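Local atomic coordinates of DNA-dependent metalloprotease SPRTN (Homo sapiens, PDB entry 6MDW), a protein that cleaves proteins covalently cross-linked to DNA, acting as a DNA-dependent zinc metalloendopeptidase that protects genome integrity during DNA synthesis. Residues Asp34-Gly39 with Thr88-Met93; Gln26-Gln31 with Lys83-Thr88; Cys68-Ser73 with Ile94-Phe99. All coordinates share one frame; numbering follows the deposited sequence. Where two conformers were deposited one is given.

Interaction 1: Asp34-Gly39 with Thr88-Met93. With ZN (zinc ion), chain F.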
loop_
_atom_site.group_PDB
_atom_site.type_symbol
_atom_site.label_atom_id
_atom_site.label_comp_id
_atom_site.label_asym_id
_atom_site.label_seq_id
_atom_site.Cartn_x
_atom_site.Cartn_y
_atom_site.Cartn_z
ATOM N N ASP A 34 6.318 -15.430 6.730
ATOM C CA ASP A 34 6.378 -16.717 7.462
ATOM C C ASP A 34 5.218 -16.824 8.468
ATOM O O ASP A 34 4.548 -17.875 8.598
ATOM C CB ASP A 34 7.722 -16.837 8.178
ATOM C CG ASP A 34 7.850 -18.050 9.088
ATOM O OD1 ASP A 34 7.591 -19.148 8.584
ATOM O OD2 ASP A 34 8.162 -17.858 10.303
ATOM N N GLN A 35 4.986 -15.773 9.243
ATOM C CA GLN A 35 4.069 -15.841 10.386
ATOM C C GLN A 35 2.601 -15.685 9.983
ATOM O O GLN A 35 1.751 -16.271 10.673
ATOM C CB GLN A 35 4.416 -14.786 11.426
ATOM C CG GLN A 35 5.746 -15.073 12.108
ATOM C CD GLN A 35 6.004 -14.141 13.257
ATOM O OE1 GLN A 35 5.493 -13.031 13.315
ATOM N NE2 GLN A 35 6.810 -14.614 14.199
ATOM N N PHE A 36 2.299 -14.916 8.918
ATOM C CA PHE A 36 0.945 -14.520 8.626
ATOM C C PHE A 36 0.482 -14.900 7.230
ATOM O O PHE A 36 -0.735 -14.827 7.018
ATOM C CB PHE A 36 0.755 -13.010 8.841
ATOM C CG PHE A 36 1.167 -12.587 10.224
ATOM C CD1 PHE A 36 0.596 -13.196 11.333
ATOM C CD2 PHE A 36 2.148 -11.629 10.414
ATOM C CE1 PHE A 36 1.021 -12.878 12.610
ATOM C CE2 PHE A 36 2.558 -11.306 11.698
ATOM C CZ PHE A 36 2.002 -11.943 12.783
ATOM N N PHE A 37 1.358 -15.299 6.291
ATOM C CA PHE A 37 0.962 -15.544 4.913
ATOM C C PHE A 37 1.450 -16.896 4.407
ATOM O O PHE A 37 1.484 -17.130 3.228
ATOM C CB PHE A 37 1.442 -14.410 3.988
ATOM C CG PHE A 37 0.792 -13.090 4.320
ATOM C CD1 PHE A 37 -0.505 -12.837 3.913
ATOM C CD2 PHE A 37 1.435 -12.181 5.126
ATOM C CE1 PHE A 37 -1.133 -11.638 4.235
ATOM C CE2 PHE A 37 0.824 -10.970 5.422
ATOM C CZ PHE A 37 -0.451 -10.705 4.984
ATOM N N TRP A 38 1.720 -17.794 5.361
ATOM C CA TRP A 38 2.002 -19.234 5.100
ATOM C C TRP A 38 3.167 -19.424 4.110
ATOM O O TRP A 38 3.232 -20.426 3.379
ATOM C CB TRP A 38 0.724 -19.928 4.626
ATOM C CG TRP A 38 -0.450 -19.709 5.521
ATOM C CD1 TRP A 38 -0.713 -20.353 6.691
ATOM C CD2 TRP A 38 -1.507 -18.745 5.347
ATOM N NE1 TRP A 38 -1.866 -19.875 7.245
ATOM C CE2 TRP A 38 -2.381 -18.896 6.435
ATOM C CE3 TRP A 38 -1.820 -17.813 4.353
ATOM C CZ2 TRP A 38 -3.555 -18.155 6.567
ATOM C CZ3 TRP A 38 -2.964 -17.059 4.488
ATOM C CH2 TRP A 38 -3.820 -17.230 5.583
ATOM N N GLY A 39 4.087 -18.447 4.034
ATOM C CA GLY A 39 5.239 -18.509 3.146
ATOM C C GLY A 39 4.915 -18.155 1.702
ATOM O O GLY A 39 5.811 -18.182 0.846
ATOM N N THR A 88 1.000 -0.541 7.823
ATOM C CA THR A 88 0.995 -0.209 6.394
ATOM C C THR A 88 1.525 -1.411 5.594
ATOM O O THR A 88 0.947 -1.826 4.587
ATOM C CB THR A 88 1.809 1.060 6.081
ATOM O OG1 THR A 88 1.242 2.142 6.832
ATOM C CG2 THR A 88 1.798 1.353 4.600
ATOM N N LEU A 89 2.639 -1.993 6.063
ATOM C CA LEU A 89 3.244 -3.111 5.346
ATOM C C LEU A 89 2.242 -4.270 5.304
ATOM O O LEU A 89 2.070 -4.901 4.267
ATOM C CB LEU A 89 4.534 -3.530 6.052
ATOM C CG LEU A 89 5.194 -4.811 5.525
ATOM C CD1 LEU A 89 5.495 -4.760 4.052
ATOM C CD2 LEU A 89 6.446 -5.134 6.310
ATOM N N LEU A 90 1.599 -4.558 6.452
ATOM C CA LEU A 90 0.708 -5.740 6.502
ATOM C C LEU A 90 -0.488 -5.517 5.572
ATOM O O LEU A 90 -0.940 -6.438 4.907
ATOM C CB LEU A 90 0.301 -6.026 7.945
ATOM C CG LEU A 90 1.372 -6.696 8.785
ATOM C CD1 LEU A 90 0.974 -6.657 10.238
ATOM C CD2 LEU A 90 1.670 -8.110 8.299
ATOM N N HIS A 91 -1.012 -4.277 5.527
ATOM C CA HIS A 91 -2.085 -3.939 4.607
ATOM C C HIS A 91 -1.686 -4.250 3.159
ATOM O O HIS A 91 -2.409 -4.922 2.437
ATOM C CB HIS A 91 -2.468 -2.465 4.788
ATOM C CG HIS A 91 -3.537 -1.955 3.884
ATOM N ND1 HIS A 91 -4.755 -1.482 4.373
ATOM C CD2 HIS A 91 -3.583 -1.799 2.537
ATOM C CE1 HIS A 91 -5.492 -1.087 3.343
ATOM N NE2 HIS A 91 -4.809 -1.281 2.205
ATOM N N GLU A 92 -0.504 -3.776 2.758
ATOM C CA GLU A 92 -0.031 -4.028 1.411
ATOM C C GLU A 92 0.182 -5.526 1.161
ATOM O O GLU A 92 -0.100 -6.024 0.082
ATOM C CB GLU A 92 1.272 -3.279 1.108
ATOM C CG GLU A 92 1.152 -1.766 1.225
ATOM C CD GLU A 92 0.008 -1.169 0.445
ATOM O OE1 GLU A 92 -0.364 -1.673 -0.638
ATOM O OE2 GLU A 92 -0.552 -0.167 0.961
ATOM N N MET A 93 0.693 -6.244 2.168
ATOM C CA MET A 93 0.909 -7.691 1.988
ATOM C C MET A 93 -0.399 -8.458 1.801
ATOM O O MET A 93 -0.403 -9.478 1.093
ATOM C CB MET A 93 1.718 -8.225 3.167
ATOM C CG MET A 93 3.179 -7.728 3.166
ATOM S SD MET A 93 4.167 -8.309 4.584
ATOM C CE MET A 93 4.420 -10.021 4.107
HETATM ZN ZN ZN F . -5.482 -0.839 0.340
#
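The ring of Phe-37 meets Leu-90 at its edge, where methyl CD2 of the leucine sits near the ring plane, 4.1 Å from CE2, while Met-93 comes against it obliquely. The ring of Phe-36 has one face occupied by its own neighbour, Gln-35 CB, 3.8 Å above the plane and over its centre, and it receives Leu-90 CD2 at a slant, with CD2 of the phenylalanine 4.1 Å away. A single leucine methyl therefore touches both rings. Met-93 engages Phe-37 at two points of its bent chain: CB lies 3.7 Å from Phe-37 CE2, and the turn at chi3 (74°) brings CE back to 3.8 Å from Phe-37 CD2. The sulfur between them makes a Met-aromatic contact, with SD 5.4 Å from the ring centroid and 56° off its normal. Both phenylalanines point toward helix 82-100, their CG atoms anti to the carbonyl carbon (chi1 -64° for Phe-37). Replacing Phe-37 with an alanine removes the ring, which is likely to open a gap beside Leu-90 CD2 and to cost Met-93 this sulfur-ring contact. Ile-121 of helix 112-125 touches both phenylalanine side chains. The side chain of His-91 leaves the backbone away from segment 34-39, and its NE2 binds the catalytic zinc at 2.0 Å, with His-95 and His-110 as the other protein ligands; Glu-92 beside it is the active-site residue. The four touching residues are buried and apolar, and no hydrogen bond joins the two segments: this is hydrophobic packing with a sulfur-ring component, dependent on fit of shape.

Interaction 2: Gln26-Gln31 with Lys83-Thr88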
loop_
_atom_site.group_PDB
_atom_site.type_symbol
_atom_site.label_atom_id
_atom_site.label_comp_id
_atom_site.label_asym_id
_atom_site.label_seq_id
_atom_site.Cartn_x
_atom_site.Cartn_y
_atom_site.Cartn_z
ATOM N N GLN A 26 13.285 -5.488 5.301
ATOM C CA GLN A 26 13.442 -6.826 4.718
ATOM C C GLN A 26 13.141 -7.879 5.788
ATOM O O GLN A 26 12.391 -8.863 5.540
ATOM C CB GLN A 26 14.842 -7.025 4.134
ATOM C CG GLN A 26 15.088 -6.182 2.893
ATOM C CD GLN A 26 13.898 -6.230 1.970
ATOM O OE1 GLN A 26 13.425 -7.300 1.591
ATOM N NE2 GLN A 26 13.383 -5.063 1.618
ATOM N N ALA A 27 13.694 -7.692 6.986
ATOM C CA ALA A 27 13.461 -8.642 8.084
ATOM C C ALA A 27 11.972 -8.726 8.416
ATOM O O ALA A 27 11.467 -9.848 8.653
ATOM C CB ALA A 27 14.251 -8.301 9.325
ATOM N N LEU A 28 11.270 -7.578 8.450
ATOM C CA LEU A 28 9.847 -7.570 8.775
ATOM C C LEU A 28 9.083 -8.352 7.713
ATOM O O LEU A 28 8.173 -9.134 8.030
ATOM C CB LEU A 28 9.302 -6.141 8.835
ATOM C CG LEU A 28 9.755 -5.294 10.017
ATOM C CD1 LEU A 28 9.253 -3.869 9.846
ATOM C CD2 LEU A 28 9.255 -5.845 11.337
ATOM N N PHE A 29 9.412 -8.103 6.448
ATOM C CA PHE A 29 8.764 -8.798 5.364
ATOM C C PHE A 29 8.952 -10.310 5.533
ATOM O O PHE A 29 7.979 -11.064 5.460
ATOM C CB PHE A 29 9.264 -8.286 4.011
ATOM C CG PHE A 29 8.890 -9.164 2.855
ATOM C CD1 PHE A 29 7.579 -9.285 2.437
ATOM C CD2 PHE A 29 9.866 -9.903 2.216
ATOM C CE1 PHE A 29 7.244 -10.157 1.411
ATOM C CE2 PHE A 29 9.532 -10.760 1.183
ATOM C CZ PHE A 29 8.222 -10.887 0.795
ATOM N N VAL A 30 10.194 -10.752 5.776
ATOM C CA VAL A 30 10.465 -12.172 5.872
ATOM C C VAL A 30 9.664 -12.765 7.039
ATOM O O VAL A 30 9.001 -13.833 6.924
ATOM C CB VAL A 30 11.977 -12.408 6.025
ATOM C CG1 VAL A 30 12.287 -13.815 6.522
ATOM C CG2 VAL A 30 12.710 -12.104 4.735
ATOM N N GLN A 31 9.659 -12.069 8.163
ATOM C CA GLN A 31 8.960 -12.492 9.345
ATOM C C GLN A 31 7.463 -12.632 9.048
ATOM O O GLN A 31 6.826 -13.638 9.349
ATOM C CB GLN A 31 9.190 -11.531 10.505
ATOM C CG GLN A 31 8.447 -11.900 11.778
ATOM C CD GLN A 31 8.404 -10.803 12.816
ATOM O OE1 GLN A 31 9.187 -9.851 12.787
ATOM N NE2 GLN A 31 7.473 -10.910 13.742
ATOM N N LYS A 83 4.334 1.030 14.731
ATOM C CA LYS A 83 3.009 0.509 14.410
ATOM C C LYS A 83 2.568 0.959 13.018
ATOM O O LYS A 83 1.893 0.191 12.328
ATOM C CB LYS A 83 1.954 0.888 15.437
ATOM C CG LYS A 83 1.723 2.352 15.687
ATOM C CD LYS A 83 0.556 2.546 16.656
ATOM C CE LYS A 83 0.032 3.968 16.666
ATOM N NZ LYS A 83 -0.991 4.152 17.725
ATOM N N ASP A 84 2.900 2.182 12.617
ATOM C CA ASP A 84 2.422 2.685 11.343
ATOM C C ASP A 84 3.165 2.002 10.190
ATOM O O ASP A 84 2.551 1.696 9.169
ATOM C CB ASP A 84 2.554 4.203 11.297
ATOM C CG ASP A 84 1.613 4.929 12.253
ATOM O OD1 ASP A 84 0.583 4.356 12.668
ATOM O OD2 ASP A 84 1.922 6.078 12.625
ATOM N N LEU A 85 4.478 1.746 10.310
ATOM C CA LEU A 85 5.216 0.975 9.302
ATOM C C LEU A 85 4.567 -0.414 9.192
ATOM O O LEU A 85 4.263 -0.890 8.120
ATOM C CB LEU A 85 6.704 0.859 9.654
ATOM C CG LEU A 85 7.484 -0.160 8.827
ATOM C CD1 LEU A 85 7.426 0.206 7.365
ATOM C CD2 LEU A 85 8.933 -0.236 9.294
ATOM N N VAL A 86 4.415 -1.059 10.350
ATOM C CA VAL A 86 4.006 -2.438 10.369
ATOM C C VAL A 86 2.579 -2.571 9.811
ATOM O O VAL A 86 2.308 -3.464 8.986
ATOM C CB VAL A 86 4.136 -3.040 11.766
ATOM C CG1 VAL A 86 3.420 -4.392 11.824
ATOM C CG2 VAL A 86 5.604 -3.188 12.152
ATOM N N GLU A 87 1.645 -1.723 10.254
ATOM C CA GLU A 87 0.267 -1.805 9.799
ATOM C C GLU A 87 0.168 -1.469 8.303
ATOM O O GLU A 87 -0.630 -2.068 7.576
ATOM C CB GLU A 87 -0.673 -0.957 10.655
ATOM C CG GLU A 87 -0.831 -1.528 12.045
ATOM C CD GLU A 87 -1.594 -0.693 13.050
ATOM O OE1 GLU A 87 -1.800 0.514 12.808
ATOM O OE2 GLU A 87 -1.902 -1.244 14.157
ATOM N N THR A 88 1.000 -0.541 7.823
ATOM C CA THR A 88 0.995 -0.209 6.394
ATOM C C THR A 88 1.525 -1.411 5.594
ATOM O O THR A 88 0.947 -1.826 4.587
ATOM C CB THR A 88 1.809 1.060 6.081
ATOM O OG1 THR A 88 1.242 2.142 6.832
ATOM C CG2 THR A 88 1.798 1.353 4.600
#
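Leu-28 and Val-86 mark the closest passage of the two helical backbones, with their CA atoms 7.9 Å apart. Of segment 26-31, Leu-28 makes the contact. It points toward helix 82-100, with CG anti to the carbonyl carbon (chi1 -71°), and an extended second torsion brings CD1 up to two partners. One is Leu-85, whose CD2 methyl lies 3.7 Å from CD1 of Leu-28, the two side chains crossing at a slant. The other is Val-86, where CG2 stands a looser 4.4 Å from the same methyl. Leu-85 also packs on Leu-72 and Trp-48 of the mixed sheet, and Leu-28 also touches Leu-89, one turn farther along helix 82-100 than Leu-85.

Every group that touches across the two segments is a hydrocarbon and all three residues are buried. Thr-88, buried as well, turns its polar group back on its own helix: Thr-88 OG1 donates to Asp-84 O over 2.7 Å, in addition to the ordinary helical bond from Thr-88 N, and this bond satisfies the buried hydroxyl. The two donors come to the carbonyl oxygen from opposite faces of its plane. The carboxylate of Asp-84 forms a salt bridge with Arg-80.

Farther along, helix 82-100 carries the HExxH zinc motif, and Leu-85 lies about 9 Å from Glu-92, side chain to side chain. Helix-on-helix packing of this kind, with helix 25-36 laid against the metal-binding helix, belongs to the SprT-like protease domain of the zinc metallopeptidase clan.

Interaction 3: Cys68-Ser73 with Ile94-Phe99. With ZN (zinc ion), chain F.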
loop_
_atom_site.group_PDB
_atom_site.type_symbol
_atom_site.label_atom_id
_atom_site.label_comp_id
_atom_site.label_asym_id
_atom_site.label_seq_id
_atom_site.Cartn_x
_atom_site.Cartn_y
_atom_site.Cartn_z
ATOM N N CYS A 68 4.839 -9.326 -8.010
ATOM C CA CYS A 68 4.178 -8.286 -7.231
ATOM C C CYS A 68 5.242 -7.507 -6.448
ATOM O O CYS A 68 6.186 -8.099 -5.904
ATOM C CB CYS A 68 3.143 -8.905 -6.294
ATOM S SG CYS A 68 2.362 -7.705 -5.200
ATOM N N SER A 69 5.116 -6.169 -6.439
ATOM C CA SER A 69 6.048 -5.256 -5.778
ATOM C C SER A 69 5.271 -4.450 -4.729
ATOM O O SER A 69 4.130 -4.040 -5.005
ATOM C CB SER A 69 6.702 -4.317 -6.779
ATOM O OG SER A 69 7.618 -5.001 -7.638
ATOM N N ILE A 70 5.879 -4.236 -3.564
ATOM C CA ILE A 70 5.345 -3.335 -2.551
ATOM C C ILE A 70 6.372 -2.229 -2.342
ATOM O O ILE A 70 7.577 -2.508 -2.263
ATOM C CB ILE A 70 5.082 -4.092 -1.234
ATOM C CG1 ILE A 70 4.025 -5.177 -1.423
ATOM C CG2 ILE A 70 4.755 -3.152 -0.066
ATOM C CD1 ILE A 70 3.886 -6.095 -0.197
ATOM N N ARG A 71 5.889 -0.984 -2.191
ATOM C CA ARG A 71 6.692 0.169 -1.895
ATOM C C ARG A 71 6.129 0.866 -0.658
ATOM O O ARG A 71 4.894 1.006 -0.595
ATOM C CB ARG A 71 6.666 1.116 -3.095
ATOM C CG ARG A 71 7.022 0.421 -4.394
ATOM C CD ARG A 71 8.492 0.090 -4.362
ATOM N NE ARG A 71 8.937 -0.406 -5.646
ATOM C CZ ARG A 71 9.242 -1.670 -5.899
ATOM N NH1 ARG A 71 9.027 -2.606 -4.993
ATOM N NH2 ARG A 71 9.809 -1.984 -7.051
ATOM N N LEU A 72 7.016 1.250 0.257
ATOM C CA LEU A 72 6.677 1.976 1.478
ATOM C C LEU A 72 7.329 3.357 1.406
ATOM O O LEU A 72 8.516 3.461 1.043
ATOM C CB LEU A 72 7.206 1.237 2.712
ATOM C CG LEU A 72 6.452 -0.039 3.092
ATOM C CD1 LEU A 72 7.129 -0.728 4.236
ATOM C CD2 LEU A 72 5.015 0.243 3.478
ATOM N N SER A 73 6.583 4.400 1.788
ATOM C CA SER A 73 7.060 5.779 1.720
ATOM C C SER A 73 8.027 6.069 2.862
ATOM O O SER A 73 7.605 6.185 4.019
ATOM C CB SER A 73 5.886 6.707 1.766
ATOM O OG SER A 73 6.348 8.036 1.850
ATOM N N ILE A 94 -1.496 -7.974 2.382
ATOM C CA ILE A 94 -2.791 -8.597 2.143
ATOM C C ILE A 94 -3.181 -8.411 0.676
ATOM O O ILE A 94 -3.570 -9.343 -0.007
ATOM C CB ILE A 94 -3.886 -8.048 3.074
ATOM C CG1 ILE A 94 -3.576 -8.388 4.536
ATOM C CG2 ILE A 94 -5.208 -8.631 2.651
ATOM C CD1 ILE A 94 -4.490 -7.688 5.491
ATOM N N HIS A 95 -3.041 -7.189 0.158
ATOM C CA HIS A 95 -3.295 -6.983 -1.280
ATOM C C HIS A 95 -2.409 -7.919 -2.103
ATOM O O HIS A 95 -2.857 -8.521 -3.094
ATOM C CB HIS A 95 -3.018 -5.531 -1.677
ATOM C CG HIS A 95 -4.037 -4.527 -1.231
ATOM N ND1 HIS A 95 -5.407 -4.656 -1.435
ATOM C CD2 HIS A 95 -3.855 -3.337 -0.617
ATOM C CE1 HIS A 95 -5.999 -3.571 -0.933
ATOM N NE2 HIS A 95 -5.074 -2.755 -0.412
ATOM N N ALA A 96 -1.139 -8.006 -1.754
ATOM C CA ALA A 96 -0.218 -8.876 -2.498
ATOM C C ALA A 96 -0.708 -10.337 -2.423
ATOM O O ALA A 96 -0.638 -11.063 -3.407
ATOM C CB ALA A 96 1.172 -8.742 -1.953
ATOM N N TYR A 97 -1.120 -10.794 -1.234
ATOM C CA TYR A 97 -1.549 -12.172 -1.086
ATOM C C TYR A 97 -2.757 -12.465 -1.971
ATOM O O TYR A 97 -2.823 -13.541 -2.591
ATOM C CB TYR A 97 -1.891 -12.470 0.374
ATOM C CG TYR A 97 -2.260 -13.917 0.598
ATOM C CD1 TYR A 97 -1.271 -14.844 0.805
ATOM C CD2 TYR A 97 -3.574 -14.336 0.633
ATOM C CE1 TYR A 97 -1.562 -16.182 1.009
ATOM C CE2 TYR A 97 -3.887 -15.677 0.801
ATOM C CZ TYR A 97 -2.873 -16.590 1.020
ATOM O OH TYR A 97 -3.173 -17.932 1.179
ATOM N N LEU A 98 -3.737 -11.553 -2.015
ATOM C CA LEU A 98 -4.918 -11.750 -2.844
ATOM C C LEU A 98 -4.535 -11.781 -4.321
ATOM O O LEU A 98 -5.110 -12.550 -5.083
ATOM C CB LEU A 98 -5.974 -10.691 -2.524
ATOM C CG LEU A 98 -6.528 -10.743 -1.106
ATOM C CD1 LEU A 98 -7.506 -9.614 -0.868
ATOM C CD2 LEU A 98 -7.220 -12.065 -0.831
ATOM N N PHE A 99 -3.524 -11.012 -4.723
ATOM C CA PHE A 99 -3.044 -11.043 -6.103
ATOM C C PHE A 99 -2.386 -12.402 -6.410
ATOM O O PHE A 99 -2.724 -13.058 -7.445
ATOM C CB PHE A 99 -2.096 -9.868 -6.398
ATOM C CG PHE A 99 -1.363 -10.029 -7.706
ATOM C CD1 PHE A 99 -2.011 -9.762 -8.902
ATOM C CD2 PHE A 99 -0.058 -10.488 -7.743
ATOM C CE1 PHE A 99 -1.344 -9.912 -10.108
ATOM C CE2 PHE A 99 0.603 -10.644 -8.951
ATOM C CZ PHE A 99 -0.048 -10.373 -10.126
HETATM ZN ZN ZN F . -5.482 -0.839 0.340
#
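Apolar packing joins Cys-68 and Ile-70 of the strand to Ala-96 of the helix. Cys-68 SG comes 3.6 Å from Ala-96 CB, and Ile-70 CD1 approaches the same methyl from farther along the strand, at 4.2 Å. With SG anti to the backbone N (chi1 176°), the cysteine sets its sulfur against the alanine. Its CB touches Phe-99, whose CD2 is 3.9 Å away; Cys-68 CB meets the ring obliquely.

The second kind is a sulfur-aromatic contact: Cys-68 SG lies 5.4 Å from the centroid of the Phe-99 ring, 49° off its normal.

Strand and helix run almost exactly antiparallel, at 173°, with their axes 9.2 Å apart. Strand 68-73 is the middle strand of a three-stranded mixed sheet, and the helix against it bears the HExxH motif, the pairing of sheet and active-site helix familiar from zincin metalloproteases. Cys-68 and Ile-70 point toward the helix, whereas Ser-69 between them points away.

Metal coordination is the third kind: His-95 NE2 binds the catalytic zinc at 2.1 Å, with His-91 of the same helix and His-110 from beyond its end. The imidazole takes no part in the packing against the strand. Ile-70 also touches Glu-92, the active-site residue.

Among hydrogen bonds, none crosses between the two segments. At the far end of the strand, Ser-73 is the N-cap of helix 74-77, its OG bonded to Leu-76 N.

Helix 82-100 is common to all three contacts, which follow one another along it: interaction 2 near its start, interaction 1 in the middle and interaction 3 toward its end. Interactions 1 and 2 share Thr-88, with centres 8 Å apart, and join where Met-93 CE lies 3.6 Å from Phe-29 CD1. Interaction 3, centred 9 Å from interaction 1 and 12 Å from interaction 2, meets the former at the active site, as Ile-70 CG2 packs 3.7 Å from CB of Glu-92. His-91 from interaction 1 and His-95 from interaction 3 bind the same zinc. Helix 25-36 and the loop after it pack on one part of helix 82-100 and strand 68-73 on another.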